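Local coordinates for protein biliverdin reductase (Synechocystis sp., PDB 5B3T) that probably reduces the linear tetrapyrrole biliverdin in the heme-degrading pathway with NAD(P)H, whose oxidised form binds to its Rossmann-fold domain, at residues A184-I189 against A224-N229; F154-S159 against L232-I237; Q200-Q205 against D319-A324; P106-Y111 against Y313-A318. All coordinates share one frame; numbering follows the deposited sequence.

In the fold
Contacts 1, 2 and 3 reach the large mixed sheet of the C-terminal domain, while contact 4 ties that domain to the Rossmann domain. Contact 1, buried, is almost wholly hydrocarbon, with no hydrogen bond between segments, and sets helix 183-189 against strand 217-228. In contact 2, partly buried, two neighbouring strands are joined by main-chain hydrogen bonds, with a polar group of Tyr155, Glu235 and Arg157 on the face away from that helix. Contacts 3 and 4, also partly buried, share helix 309-325: its residues 319-324 pack on edge strand 199-210 through small side chains and a water, and 313-318 press a leucine into the 106-111 loop. Leu186 of contact 1 also touches this helix, at Cys321.

Contact 1 of 4, residues A184-I189 against A224-N229; sequences AALSRI and AYLQFN
Three side chains on strand 224-228, those of Ala224, Leu226 and Phe228, stand toward helix 184-189 and give it an uneven surface: low at the alanine, high at the leucine and the ring. Leu186 fills the low place. Its CG is anti to the carbonyl carbon (chi1 -68°), which carries CD2 to 4.2 Å from Ala224 CB, and the same methyl also flanks Leu226 CD1. One turn on, Ile189 meets Leu226 tip to tip, with its CG2 3.7 Å from Leu226 CD1. That leucine methyl therefore sits between the two helix residues as a knob between two branched chains. Beyond it Phe228 presents the far end of its ring, where CZ lies 4.3 Å from Ile189 CG1 and 3.8 Å from Ile189 O. Helix and strand run nearly parallel, 22° apart, with axes 11.3 Å from each other, so branched side chains suit the wide gap and an alanine suits the spot where Leu186 comes down. Helix 309-325 closes in from another side, placing Val317 and Cys321 against Leu186. This is the helix-on-sheet layer of the C-terminal alpha/beta domain. Ser187 OG, hydrogen-bonded to His132 and Arg191, lies away from this strand. No hydrogen bond crosses between the segments; the contact is made by dispersion and the exclusion of water, which fixes the spacing through shape.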
loop_
_atom_site.group_PDB
_atom_site.type_symbol
_atom_site.label_atom_id
_atom_site.label_comp_id
_atom_site.label_asym_id
_atom_site.label_seq_id
_atom_site.Cartn_x
_atom_site.Cartn_y
_atom_site.Cartn_z
ATOM N N ALA A 184 -0.018 -6.198 -2.667
ATOM C CA ALA A 184 0.156 -5.524 -1.384
ATOM C C ALA A 184 1.055 -6.324 -0.449
ATOM O O ALA A 184 1.920 -5.755 0.226
ATOM C CB ALA A 184 -1.205 -5.270 -0.735
ATOM N N ALA A 185 0.868 -7.645 -0.397
ATOM C CA ALA A 185 1.679 -8.466 0.494
ATOM C C ALA A 185 3.146 -8.442 0.083
ATOM O O ALA A 185 4.036 -8.370 0.939
ATOM C CB ALA A 185 1.148 -9.900 0.515
ATOM N N LEU A 186 3.418 -8.495 -1.223
ATOM C CA LEU A 186 4.800 -8.470 -1.689
ATOM C C LEU A 186 5.455 -7.120 -1.434
ATOM O O LEU A 186 6.679 -7.048 -1.278
ATOM C CB LEU A 186 4.860 -8.817 -3.174
ATOM C CG LEU A 186 4.480 -10.257 -3.507
ATOM C CD1 LEU A 186 4.378 -10.428 -5.007
ATOM C CD2 LEU A 186 5.475 -11.239 -2.906
ATOM N N SER A 187 4.664 -6.046 -1.398
ATOM C CA SER A 187 5.209 -4.749 -1.011
ATOM C C SER A 187 5.713 -4.781 0.424
ATOM O O SER A 187 6.783 -4.241 0.726
ATOM C CB SER A 187 4.151 -3.661 -1.187
ATOM O OG SER A 187 4.603 -2.420 -0.670
ATOM N N ARG A 188 4.963 -5.425 1.319
ATOM C CA ARG A 188 5.378 -5.519 2.715
ATOM C C ARG A 188 6.686 -6.288 2.852
ATOM O O ARG A 188 7.599 -5.861 3.569
ATOM C CB ARG A 188 4.276 -6.182 3.545
ATOM C CG ARG A 188 3.020 -5.339 3.711
ATOM C CD ARG A 188 3.048 -4.549 5.017
ATOM N NE ARG A 188 4.211 -3.670 5.115
ATOM C CZ ARG A 188 4.172 -2.359 4.900
ATOM N NH1 ARG A 188 3.023 -1.772 4.594
ATOM N NH2 ARG A 188 5.276 -1.631 5.006
ATOM N N ILE A 189 6.797 -7.427 2.165
ATOM C CA ILE A 189 7.956 -8.290 2.346
ATOM C C ILE A 189 9.207 -7.726 1.678
ATOM O O ILE A 189 10.318 -8.181 1.971
ATOM C CB ILE A 189 7.645 -9.704 1.815
ATOM C CG1 ILE A 189 8.543 -10.744 2.486
ATOM C CG2 ILE A 189 7.817 -9.764 0.300
ATOM C CD1 ILE A 189 8.350 -10.844 3.986
ATOM N N ALA A 224 3.469 -17.213 -2.619
ATOM C CA ALA A 224 4.770 -16.882 -3.182
ATOM C C ALA A 224 5.851 -17.323 -2.210
ATOM O O ALA A 224 5.792 -16.995 -1.020
ATOM C CB ALA A 224 4.892 -15.382 -3.473
ATOM N N TYR A 225 6.828 -18.070 -2.714
ATOM C CA TYR A 225 7.943 -18.556 -1.913
ATOM C C TYR A 225 9.221 -17.922 -2.444
ATOM O O TYR A 225 9.602 -18.152 -3.598
ATOM C CB TYR A 225 8.002 -20.085 -1.947
ATOM C CG TYR A 225 6.691 -20.707 -1.519
ATOM C CD1 TYR A 225 6.271 -20.647 -0.195
ATOM C CD2 TYR A 225 5.857 -21.326 -2.440
ATOM C CE1 TYR A 225 5.066 -21.200 0.201
ATOM C CE2 TYR A 225 4.650 -21.884 -2.053
ATOM C CZ TYR A 225 4.261 -21.818 -0.731
ATOM O OH TYR A 225 3.063 -22.370 -0.339
ATOM N N LEU A 226 9.864 -17.111 -1.608
ATOM C CA LEU A 226 10.934 -16.222 -2.031
ATOM C C LEU A 226 12.252 -16.630 -1.393
ATOM O O LEU A 226 12.295 -17.025 -0.223
ATOM C CB LEU A 226 10.626 -14.770 -1.652
ATOM C CG LEU A 226 9.270 -14.182 -2.042
ATOM C CD1 LEU A 226 9.143 -12.767 -1.506
ATOM C CD2 LEU A 226 9.079 -14.199 -3.547
ATOM N N GLN A 227 13.327 -16.517 -2.166
ATOM C CA GLN A 227 14.681 -16.671 -1.655
ATOM C C GLN A 227 15.422 -15.359 -1.848
ATOM O O GLN A 227 15.524 -14.857 -2.974
ATOM C CB GLN A 227 15.408 -17.828 -2.341
ATOM C CG GLN A 227 14.742 -19.168 -2.095
ATOM C CD GLN A 227 15.512 -20.330 -2.680
ATOM O OE1 GLN A 227 14.936 -21.216 -3.309
ATOM N NE2 GLN A 227 16.822 -20.336 -2.473
ATOM N N PHE A 228 15.919 -14.800 -0.753
ATOM C CA PHE A 228 16.655 -13.548 -0.773
ATOM C C PHE A 228 18.149 -13.810 -0.885
ATOM O O PHE A 228 18.631 -14.927 -0.677
ATOM C CB PHE A 228 16.370 -12.720 0.479
ATOM C CG PHE A 228 14.981 -12.161 0.532
ATOM C CD1 PHE A 228 13.900 -12.988 0.789
ATOM C CD2 PHE A 228 14.755 -10.809 0.337
ATOM C CE1 PHE A 228 12.617 -12.481 0.845
ATOM C CE2 PHE A 228 13.471 -10.292 0.393
ATOM C CZ PHE A 228 12.401 -11.132 0.648
ATOM N N ASN A 229 18.883 -12.748 -1.208
ATOM C CA ASN A 229 20.296 -12.904 -1.518
ATOM C C ASN A 229 21.125 -13.206 -0.286
ATOM O O ASN A 229 22.124 -13.928 -0.376
ATOM C CB ASN A 229 20.817 -11.653 -2.210
ATOM C CG ASN A 229 20.746 -11.770 -3.697
ATOM O OD1 ASN A 229 21.211 -12.759 -4.249
ATOM N ND2 ASN A 229 20.150 -10.782 -4.357
#

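Contact 2 of 4, residues F154-S159 against L232-I237; sequences FYARYS and LKAEVI
Phe154 opens the parallel pairing through its carbonyl: Lys233 N reaches Phe154 O at 3.2 Å, straight at hydrogen but from above the carbonyl plane. On its other flank the strand carries a classic beta bulge, Phe154 and Tyr155 both facing His254 of strand 248-255. Tyr155, its CG anti to the backbone N (chi1 -171°), lays its ring along the sheet so that OH donates to Glu235 OE2 at 2.6 Å. The carboxylate is met from above its plane, and the ring plane is perpendicular to it. Replacing Tyr155 by a phenylalanine would probably leave Glu235 less firmly oriented, since the short hydroxyl bond would be gone. Ala156 uses both its N-H and its C=O toward strand 233-237, bonding Lys233 O and Glu235 N, and its small methyl fits beside Leu232 CD1. Arg157 extends so that NE forms a salt bridge with Glu235 OE1 at 3.0 Å, weak as a hydrogen bond because it is bent. Glu235 thus shares its two oxygens between a phenol and a cation, which would help keep it ionised. Farther along, Arg157 NH2 has Ile237 CG1 over a guanidinium face. Tyr158 repeats the double backbone bonding, with Glu235 O and Ile237 N, and Ser159 sends OG to Glu248. Strand 153-163 lies here between strands 233-241 and 248-255, and helix 183-189 packs on the face bearing Tyr158 and Val236.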
loop_
_atom_site.group_PDB
_atom_site.type_symbol
_atom_site.label_atom_id
_atom_site.label_comp_id
_atom_site.label_asym_id
_atom_site.label_seq_id
_atom_site.Cartn_x
_atom_site.Cartn_y
_atom_site.Cartn_z
ATOM N N PHE A 154 16.578 -15.982 8.755
ATOM C CA PHE A 154 16.658 -17.087 7.811
ATOM C C PHE A 154 15.309 -17.638 7.374
ATOM O O PHE A 154 15.256 -18.342 6.360
ATOM C CB PHE A 154 17.489 -18.241 8.400
ATOM C CG PHE A 154 16.990 -18.735 9.730
ATOM C CD1 PHE A 154 15.991 -19.695 9.799
ATOM C CD2 PHE A 154 17.528 -18.250 10.913
ATOM C CE1 PHE A 154 15.530 -20.152 11.021
ATOM C CE2 PHE A 154 17.072 -18.706 12.140
ATOM C CZ PHE A 154 16.072 -19.656 12.193
ATOM N N TYR A 155 14.229 -17.347 8.095
ATOM C CA TYR A 155 12.922 -17.894 7.761
ATOM C C TYR A 155 11.853 -16.910 8.205
ATOM O O TYR A 155 11.837 -16.495 9.367
ATOM C CB TYR A 155 12.715 -19.258 8.430
ATOM C CG TYR A 155 11.474 -20.009 7.990
ATOM C CD1 TYR A 155 11.089 -20.042 6.657
ATOM C CD2 TYR A 155 10.708 -20.714 8.911
ATOM C CE1 TYR A 155 9.958 -20.739 6.254
ATOM C CE2 TYR A 155 9.580 -21.414 8.520
ATOM C CZ TYR A 155 9.209 -21.424 7.191
ATOM O OH TYR A 155 8.087 -22.122 6.799
ATOM N N ALA A 156 10.977 -16.533 7.279
ATOM C CA ALA A 156 9.896 -15.605 7.570
ATOM C C ALA A 156 8.625 -16.091 6.891
ATOM O O ALA A 156 8.669 -16.690 5.813
ATOM C CB ALA A 156 10.219 -14.180 7.108
ATOM N N ARG A 157 7.490 -15.825 7.532
ATOM C CA ARG A 157 6.198 -16.203 6.981
ATOM C C ARG A 157 5.206 -15.077 7.216
ATOM O O ARG A 157 5.004 -14.648 8.357
ATOM C CB ARG A 157 5.678 -17.507 7.599
ATOM C CG ARG A 157 4.373 -17.986 6.983
ATOM C CD ARG A 157 4.051 -19.411 7.390
ATOM N NE ARG A 157 3.200 -20.063 6.399
ATOM C CZ ARG A 157 1.874 -20.042 6.436
ATOM N NH1 ARG A 157 1.257 -19.409 7.423
ATOM N NH2 ARG A 157 1.168 -20.653 5.497
ATOM N N TYR A 158 4.598 -14.605 6.132
ATOM C CA TYR A 158 3.614 -13.528 6.159
ATOM C C TYR A 158 2.356 -14.053 5.481
ATOM O O TYR A 158 2.337 -14.242 4.260
ATOM C CB TYR A 158 4.163 -12.278 5.462
ATOM C CG TYR A 158 3.181 -11.145 5.259
ATOM C CD1 TYR A 158 2.195 -10.862 6.197
ATOM C CD2 TYR A 158 3.263 -10.335 4.133
ATOM C CE1 TYR A 158 1.305 -9.818 6.004
ATOM C CE2 TYR A 158 2.382 -9.290 3.933
ATOM C CZ TYR A 158 1.406 -9.036 4.870
ATOM O OH TYR A 158 0.529 -7.995 4.669
ATOM N N SER A 159 1.314 -14.307 6.270
ATOM C CA SER A 159 0.102 -14.940 5.770
ATOM C C SER A 159 -1.112 -14.110 6.153
ATOM O O SER A 159 -1.296 -13.773 7.328
ATOM C CB SER A 159 -0.042 -16.365 6.316
ATOM O OG SER A 159 -1.239 -16.962 5.851
ATOM N N LEU A 232 17.654 -15.447 3.226
ATOM C CA LEU A 232 16.314 -15.561 3.789
ATOM C C LEU A 232 15.383 -16.321 2.854
ATOM O O LEU A 232 15.327 -16.049 1.651
ATOM C CB LEU A 232 15.738 -14.175 4.077
ATOM C CG LEU A 232 14.261 -14.138 4.482
ATOM C CD1 LEU A 232 14.020 -14.895 5.781
ATOM C CD2 LEU A 232 13.774 -12.707 4.599
ATOM N N LYS A 233 14.662 -17.287 3.416
ATOM C CA LYS A 233 13.550 -17.943 2.742
ATOM C C LYS A 233 12.255 -17.409 3.339
ATOM O O LYS A 233 12.032 -17.527 4.550
ATOM C CB LYS A 233 13.631 -19.460 2.898
ATOM C CG LYS A 233 12.330 -20.178 2.584
ATOM C CD LYS A 233 11.965 -20.037 1.117
ATOM C CE LYS A 233 11.350 -21.316 0.593
ATOM N NZ LYS A 233 11.697 -21.574 -0.830
ATOM N N ALA A 234 11.410 -16.819 2.500
ATOM C CA ALA A 234 10.178 -16.191 2.953
ATOM C C ALA A 234 8.983 -16.817 2.251
ATOM O O ALA A 234 9.037 -17.122 1.056
ATOM C CB ALA A 234 10.198 -14.681 2.701
ATOM N N GLU A 235 7.907 -17.006 3.006
ATOM C CA GLU A 235 6.634 -17.467 2.478
ATOM C C GLU A 235 5.638 -16.322 2.583
ATOM O O GLU A 235 5.510 -15.705 3.645
ATOM C CB GLU A 235 6.133 -18.692 3.249
ATOM C CG GLU A 235 7.141 -19.830 3.319
ATOM C CD GLU A 235 6.743 -20.896 4.320
ATOM O OE1 GLU A 235 5.839 -20.633 5.140
ATOM O OE2 GLU A 235 7.342 -21.991 4.299
ATOM N N VAL A 236 4.954 -16.023 1.480
ATOM C CA VAL A 236 4.001 -14.920 1.417
ATOM C C VAL A 236 2.679 -15.474 0.907
ATOM O O VAL A 236 2.596 -15.937 -0.237
ATOM C CB VAL A 236 4.498 -13.777 0.516
ATOM C CG1 VAL A 236 3.508 -12.627 0.524
ATOM C CG2 VAL A 236 5.870 -13.302 0.968
ATOM N N ILE A 237 1.649 -15.423 1.749
ATOM C CA ILE A 237 0.376 -16.091 1.501
ATOM C C ILE A 237 -0.738 -15.053 1.529
ATOM O O ILE A 237 -0.816 -14.244 2.460
ATOM C CB ILE A 237 0.106 -17.193 2.543
ATOM C CG1 ILE A 237 1.362 -18.036 2.781
ATOM C CG2 ILE A 237 -1.056 -18.073 2.106
ATOM C CD1 ILE A 237 1.834 -18.802 1.563
#

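Contact 3 of 4, residues Q200-Q205 against D319-A324; sequences QQVDAQ and DLCAQA
Val202 lays its CG1 against Cys321 on helix 319-324, where that methyl lies 3.5 Å from Cys321 SG and also reaches the methyl of Ala324. The pair belongs to the helix-on-sheet layer of the C-terminal alpha/beta domain: helix 309-325 crosses edge strand 199-210 at -57°, and the short axes approach to 6.9 Å. So close a crossing calls for small residues, and the strand supplies Ala204 while the helix supplies Cys321 and Ala324. Val202 is turned with CG1 anti to the backbone N (chi1 179°), so one branch is sent at the helix. Cys321 has SG anti to its carbonyl carbon, and its sulfur can serve as a compact, polarisable filler; it also touches Leu226 of the adjoining strand and Leu186 of helix 183-189, joining this contact to the core beside it. Ala204 fits between the two helix residues, its CB 3.6 Å from Cys321 O and 4.1 Å from Ala324 CB. These methyl groups let the two backbones come close, Ala204 CA and Ala324 CA being 5.5 Å apart, which suits alanine at both places. Alternate strand residues, Asp203 and Gln205, direct their CB atoms away from the helix and are exposed, as befits polar types. No direct hydrogen bond joins strand and helix. Instead, near the helix's C-terminal end, one water accepts a hydrogen bond from Ala204 N at 3.0 Å and donates one to Ala324 O at 3.2 Å.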
loop_
_atom_site.group_PDB
_atom_site.type_symbol
_atom_site.label_atom_id
_atom_site.label_comp_id
_atom_site.label_asym_id
_atom_site.label_seq_id
_atom_site.Cartn_x
_atom_site.Cartn_y
_atom_site.Cartn_z
ATOM N N GLN A 200 16.182 -13.096 -4.846
ATOM C CA GLN A 200 16.999 -13.798 -5.837
ATOM C C GLN A 200 16.273 -14.928 -6.578
ATOM O O GLN A 200 16.620 -15.251 -7.714
ATOM C CB GLN A 200 18.275 -14.339 -5.185
ATOM C CG GLN A 200 19.367 -14.711 -6.174
ATOM C CD GLN A 200 19.980 -13.499 -6.848
ATOM O OE1 GLN A 200 21.176 -13.239 -6.712
ATOM N NE2 GLN A 200 19.164 -12.750 -7.577
ATOM N N GLN A 201 15.274 -15.517 -5.971
ATOM C CA GLN A 201 14.538 -16.609 -6.581
ATOM C C GLN A 201 13.079 -16.525 -6.149
ATOM O O GLN A 201 12.818 -16.140 -5.069
ATOM C CB GLN A 201 15.159 -17.954 -6.183
ATOM C CG GLN A 201 14.575 -19.153 -6.887
ATOM C CD GLN A 201 15.540 -20.306 -7.009
ATOM O OE1 GLN A 201 16.634 -20.144 -7.470
ATOM N NE2 GLN A 201 15.141 -21.467 -6.556
ATOM N N VAL A 202 12.170 -16.916 -7.008
ATOM C CA VAL A 202 10.735 -16.828 -6.753
ATOM C C VAL A 202 10.048 -18.068 -7.302
ATOM O O VAL A 202 10.330 -18.493 -8.425
ATOM C CB VAL A 202 10.113 -15.563 -7.386
ATOM C CG1 VAL A 202 8.623 -15.506 -7.118
ATOM C CG2 VAL A 202 10.787 -14.311 -6.887
ATOM N N ASP A 203 9.144 -18.644 -6.509
ATOM C CA ASP A 203 8.132 -19.580 -6.986
ATOM C C ASP A 203 6.792 -19.077 -6.478
ATOM O O ASP A 203 6.666 -18.745 -5.296
ATOM C CB ASP A 203 8.381 -21.017 -6.500
ATOM C CG ASP A 203 9.796 -21.484 -6.764
ATOM O OD1 ASP A 203 10.147 -21.664 -7.946
ATOM O OD2 ASP A 203 10.551 -21.685 -5.786
ATOM N N ALA A 204 5.800 -19.008 -7.362
ATOM C CA ALA A 204 4.506 -18.457 -6.988
ATOM C C ALA A 204 3.401 -19.212 -7.708
ATOM O O ALA A 204 3.568 -19.627 -8.859
ATOM C CB ALA A 204 4.420 -16.960 -7.306
ATOM N N GLN A 205 2.277 -19.393 -7.015
ATOM C CA GLN A 205 1.078 -19.995 -7.577
ATOM C C GLN A 205 -0.125 -19.142 -7.201
ATOM O O GLN A 205 -0.160 -18.524 -6.133
ATOM C CB GLN A 205 0.866 -21.438 -7.084
ATOM C CG GLN A 205 2.002 -22.402 -7.413
ATOM C CD GLN A 205 3.179 -22.268 -6.463
ATOM O OE1 GLN A 205 3.017 -21.865 -5.312
ATOM N NE2 GLN A 205 4.371 -22.600 -6.944
ATOM N N ASP A 319 5.908 -7.838 -10.247
ATOM C CA ASP A 319 6.043 -8.299 -11.628
ATOM C C ASP A 319 6.687 -9.676 -11.684
ATOM O O ASP A 319 6.242 -10.553 -12.434
ATOM C CB ASP A 319 6.864 -7.302 -12.448
ATOM C CG ASP A 319 6.141 -5.995 -12.677
ATOM O OD1 ASP A 319 4.914 -5.947 -12.461
ATOM O OD2 ASP A 319 6.797 -5.019 -13.099
ATOM N N LEU A 320 7.743 -9.882 -10.896
ATOM C CA LEU A 320 8.446 -11.160 -10.910
ATOM C C LEU A 320 7.546 -12.299 -10.442
ATOM O O LEU A 320 7.553 -13.386 -11.031
ATOM C CB LEU A 320 9.701 -11.073 -10.041
ATOM C CG LEU A 320 10.815 -10.204 -10.623
ATOM C CD1 LEU A 320 11.918 -9.964 -9.604
ATOM C CD2 LEU A 320 11.369 -10.866 -11.871
ATOM N N CYS A 321 6.763 -12.068 -9.386
ATOM C CA CYS A 321 5.899 -13.126 -8.869
ATOM C C CYS A 321 4.721 -13.388 -9.798
ATOM O O CYS A 321 4.277 -14.534 -9.934
ATOM C CB CYS A 321 5.412 -12.769 -7.466
ATOM S SG CYS A 321 6.715 -12.749 -6.215
ATOM N N ALA A 322 4.192 -12.340 -10.437
ATOM C CA ALA A 322 3.133 -12.540 -11.420
ATOM C C ALA A 322 3.644 -13.337 -12.613
ATOM O O ALA A 322 2.934 -14.198 -13.148
ATOM C CB ALA A 322 2.570 -11.192 -11.874
ATOM N N GLN A 323 4.880 -13.066 -13.037
ATOM C CA GLN A 323 5.492 -13.842 -14.110
ATOM C C GLN A 323 5.639 -15.305 -13.713
ATOM O O GLN A 323 5.380 -16.205 -14.520
ATOM C CB GLN A 323 6.848 -13.231 -14.467
ATOM C CG GLN A 323 7.598 -13.926 -15.587
ATOM C CD GLN A 323 8.950 -13.286 -15.848
ATOM O OE1 GLN A 323 9.703 -13.001 -14.917
ATOM N NE2 GLN A 323 9.260 -13.050 -17.116
ATOM N N ALA A 324 6.038 -15.562 -12.464
ATOM C CA ALA A 324 6.127 -16.935 -11.977
ATOM C C ALA A 324 4.756 -17.591 -11.885
ATOM O O ALA A 324 4.656 -18.822 -11.941
ATOM C CB ALA A 324 6.819 -16.964 -10.615
HETATM O O HOH W 1 6.479 -20.537 -9.912
#

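Contact 4 of 4, residues P106-Y111 against Y313-A318; sequences PLALTY and YALEVA
Leu315 points from helix 313-318 at the bend of the 106-111 loop, and the loop wraps round its end. With CG anti to the backbone N (chi1 -175°), its fork is spread so that the two methyls address different parts of the backbone: CD1 lies 3.5 Å from Ala108 O, while CD2 lies 3.2 Å from Thr110 O, a tight approach. CG sits 3.6 Å from Tyr111 N. Leu107 CD2 and Ala108 CB add apolar contacts to CD2 at longer range. Tyr111 takes a different course. Its side chain, also anti to the backbone N, runs beside Glu316 and points the same way, the ring almost perpendicular to the carboxylate plane. Ring atom CD1 meets the aliphatic Glu316 CB at 3.9 Å, so the glutamate contributes its hydrocarbon part. A long stem with a polar tip suits this partly exposed border of the contact. The loop leads into helix 111-124, with Thr110 as N-cap through OG1 to Met113 N, while Tyr111 N is hydrogen-bonded to Asp319 OD2, one turn beyond Leu315 on helix 309-325. An alanine at Leu315 would probably loosen the seat of this loop on the helix, because CG and both methyls, which touch the loop's backbone, would be lost. Leu315 also lies about 4 Å, side chain to side chain, from Tyr105, which binds NADP(+) in the complex, though none is bound here. No hydrogen bond crosses between the two segments; van der Waals contact joins the two domains, a shape-dependent fit to which the adjacent Asp319 bond adds a directional tie.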
loop_
_atom_site.group_PDB
_atom_site.type_symbol
_atom_site.label_atom_id
_atom_site.label_comp_id
_atom_site.label_asym_id
_atom_site.label_seq_id
_atom_site.Cartn_x
_atom_site.Cartn_y
_atom_site.Cartn_z
ATOM N N PRO A 106 -0.649 0.622 -4.294
ATOM C CA PRO A 106 0.273 0.534 -5.435
ATOM C C PRO A 106 0.600 1.829 -6.169
ATOM O O PRO A 106 -0.179 2.783 -6.173
ATOM C CB PRO A 106 -0.463 -0.410 -6.383
ATOM C CG PRO A 106 -1.893 -0.086 -6.148
ATOM C CD PRO A 106 -2.009 0.196 -4.672
ATOM N N LEU A 107 1.771 1.827 -6.811
ATOM C CA LEU A 107 2.179 2.935 -7.665
ATOM C C LEU A 107 1.643 2.772 -9.083
ATOM O O LEU A 107 1.171 3.743 -9.685
ATOM C CB LEU A 107 3.707 3.043 -7.675
ATOM C CG LEU A 107 4.403 3.844 -8.780
ATOM C CD1 LEU A 107 3.989 5.307 -8.742
ATOM C CD2 LEU A 107 5.916 3.709 -8.639
ATOM N N ALA A 108 1.699 1.559 -9.627
ATOM C CA ALA A 108 1.270 1.300 -10.998
ATOM C C ALA A 108 1.113 -0.207 -11.175
ATOM O O ALA A 108 1.399 -0.995 -10.267
ATOM C CB ALA A 108 2.260 1.878 -12.012
ATOM N N LEU A 109 0.660 -0.601 -12.368
ATOM C CA LEU A 109 0.432 -2.012 -12.662
ATOM C C LEU A 109 1.711 -2.735 -13.070
ATOM O O LEU A 109 1.815 -3.952 -12.878
ATOM C CB LEU A 109 -0.617 -2.151 -13.767
ATOM C CG LEU A 109 -2.050 -1.747 -13.412
ATOM C CD1 LEU A 109 -2.894 -1.602 -14.671
ATOM C CD2 LEU A 109 -2.661 -2.772 -12.470
ATOM N N THR A 110 2.678 -2.023 -13.647
ATOM C CA THR A 110 3.925 -2.628 -14.094
ATOM C C THR A 110 5.089 -1.722 -13.723
ATOM O O THR A 110 4.921 -0.514 -13.544
ATOM C CB THR A 110 3.948 -2.874 -15.613
ATOM O OG1 THR A 110 4.018 -1.620 -16.302
ATOM C CG2 THR A 110 2.705 -3.626 -16.070
ATOM N N TYR A 111 6.275 -2.328 -13.615
ATOM C CA TYR A 111 7.493 -1.564 -13.363
ATOM C C TYR A 111 7.696 -0.485 -14.418
ATOM O O TYR A 111 8.105 0.639 -14.100
ATOM C CB TYR A 111 8.694 -2.513 -13.319
ATOM C CG TYR A 111 10.005 -1.876 -12.918
ATOM C CD1 TYR A 111 10.341 -1.718 -11.580
ATOM C CD2 TYR A 111 10.917 -1.454 -13.877
ATOM C CE1 TYR A 111 11.543 -1.143 -11.208
ATOM C CE2 TYR A 111 12.124 -0.881 -13.513
ATOM C CZ TYR A 111 12.431 -0.726 -12.179
ATOM O OH TYR A 111 13.628 -0.155 -11.818
ATOM N N TYR A 313 10.852 -1.035 -6.233
ATOM C CA TYR A 313 11.325 -2.403 -6.059
ATOM C C TYR A 313 10.180 -3.338 -5.695
ATOM O O TYR A 313 10.124 -4.473 -6.181
ATOM C CB TYR A 313 12.422 -2.482 -5.001
ATOM C CG TYR A 313 12.982 -3.881 -4.919
ATOM C CD1 TYR A 313 13.569 -4.467 -6.032
ATOM C CD2 TYR A 313 12.894 -4.630 -3.752
ATOM C CE1 TYR A 313 14.070 -5.746 -5.986
ATOM C CE2 TYR A 313 13.396 -5.921 -3.696
ATOM C CZ TYR A 313 13.983 -6.470 -4.819
ATOM O OH TYR A 313 14.484 -7.749 -4.783
ATOM N N ALA A 314 9.269 -2.884 -4.829
ATOM C CA ALA A 314 8.079 -3.673 -4.530
ATOM C C ALA A 314 7.303 -3.979 -5.804
ATOM O O ALA A 314 6.764 -5.080 -5.967
ATOM C CB ALA A 314 7.198 -2.932 -3.525
ATOM N N LEU A 315 7.254 -3.014 -6.725
ATOM C CA LEU A 315 6.623 -3.238 -8.019
ATOM C C LEU A 315 7.391 -4.274 -8.832
ATOM O O LEU A 315 6.788 -5.128 -9.489
ATOM C CB LEU A 315 6.520 -1.907 -8.766
ATOM C CG LEU A 315 5.801 -1.782 -10.109
ATOM C CD1 LEU A 315 4.503 -2.580 -10.138
ATOM C CD2 LEU A 315 5.538 -0.306 -10.392
ATOM N N GLU A 316 8.726 -4.221 -8.789
ATOM C CA GLU A 316 9.528 -5.227 -9.481
ATOM C C GLU A 316 9.261 -6.619 -8.924
ATOM O O GLU A 316 9.117 -7.584 -9.685
ATOM C CB GLU A 316 11.017 -4.886 -9.378
ATOM C CG GLU A 316 11.934 -5.962 -9.950
ATOM C CD GLU A 316 13.410 -5.616 -9.825
ATOM O OE1 GLU A 316 13.743 -4.414 -9.778
ATOM O OE2 GLU A 316 14.239 -6.549 -9.774
ATOM N N VAL A 317 9.188 -6.743 -7.597
ATOM C CA VAL A 317 8.922 -8.040 -6.981
ATOM C C VAL A 317 7.550 -8.559 -7.397
ATOM O O VAL A 317 7.371 -9.760 -7.634
ATOM C CB VAL A 317 9.052 -7.938 -5.450
ATOM C CG1 VAL A 317 8.599 -9.230 -4.789
ATOM C CG2 VAL A 317 10.485 -7.616 -5.064
ATOM N N ALA A 318 6.563 -7.664 -7.496
ATOM C CA ALA A 318 5.226 -8.081 -7.910
ATOM C C ALA A 318 5.214 -8.555 -9.358
ATOM O O ALA A 318 4.576 -9.564 -9.681
ATOM C CB ALA A 318 4.232 -6.937 -7.708
#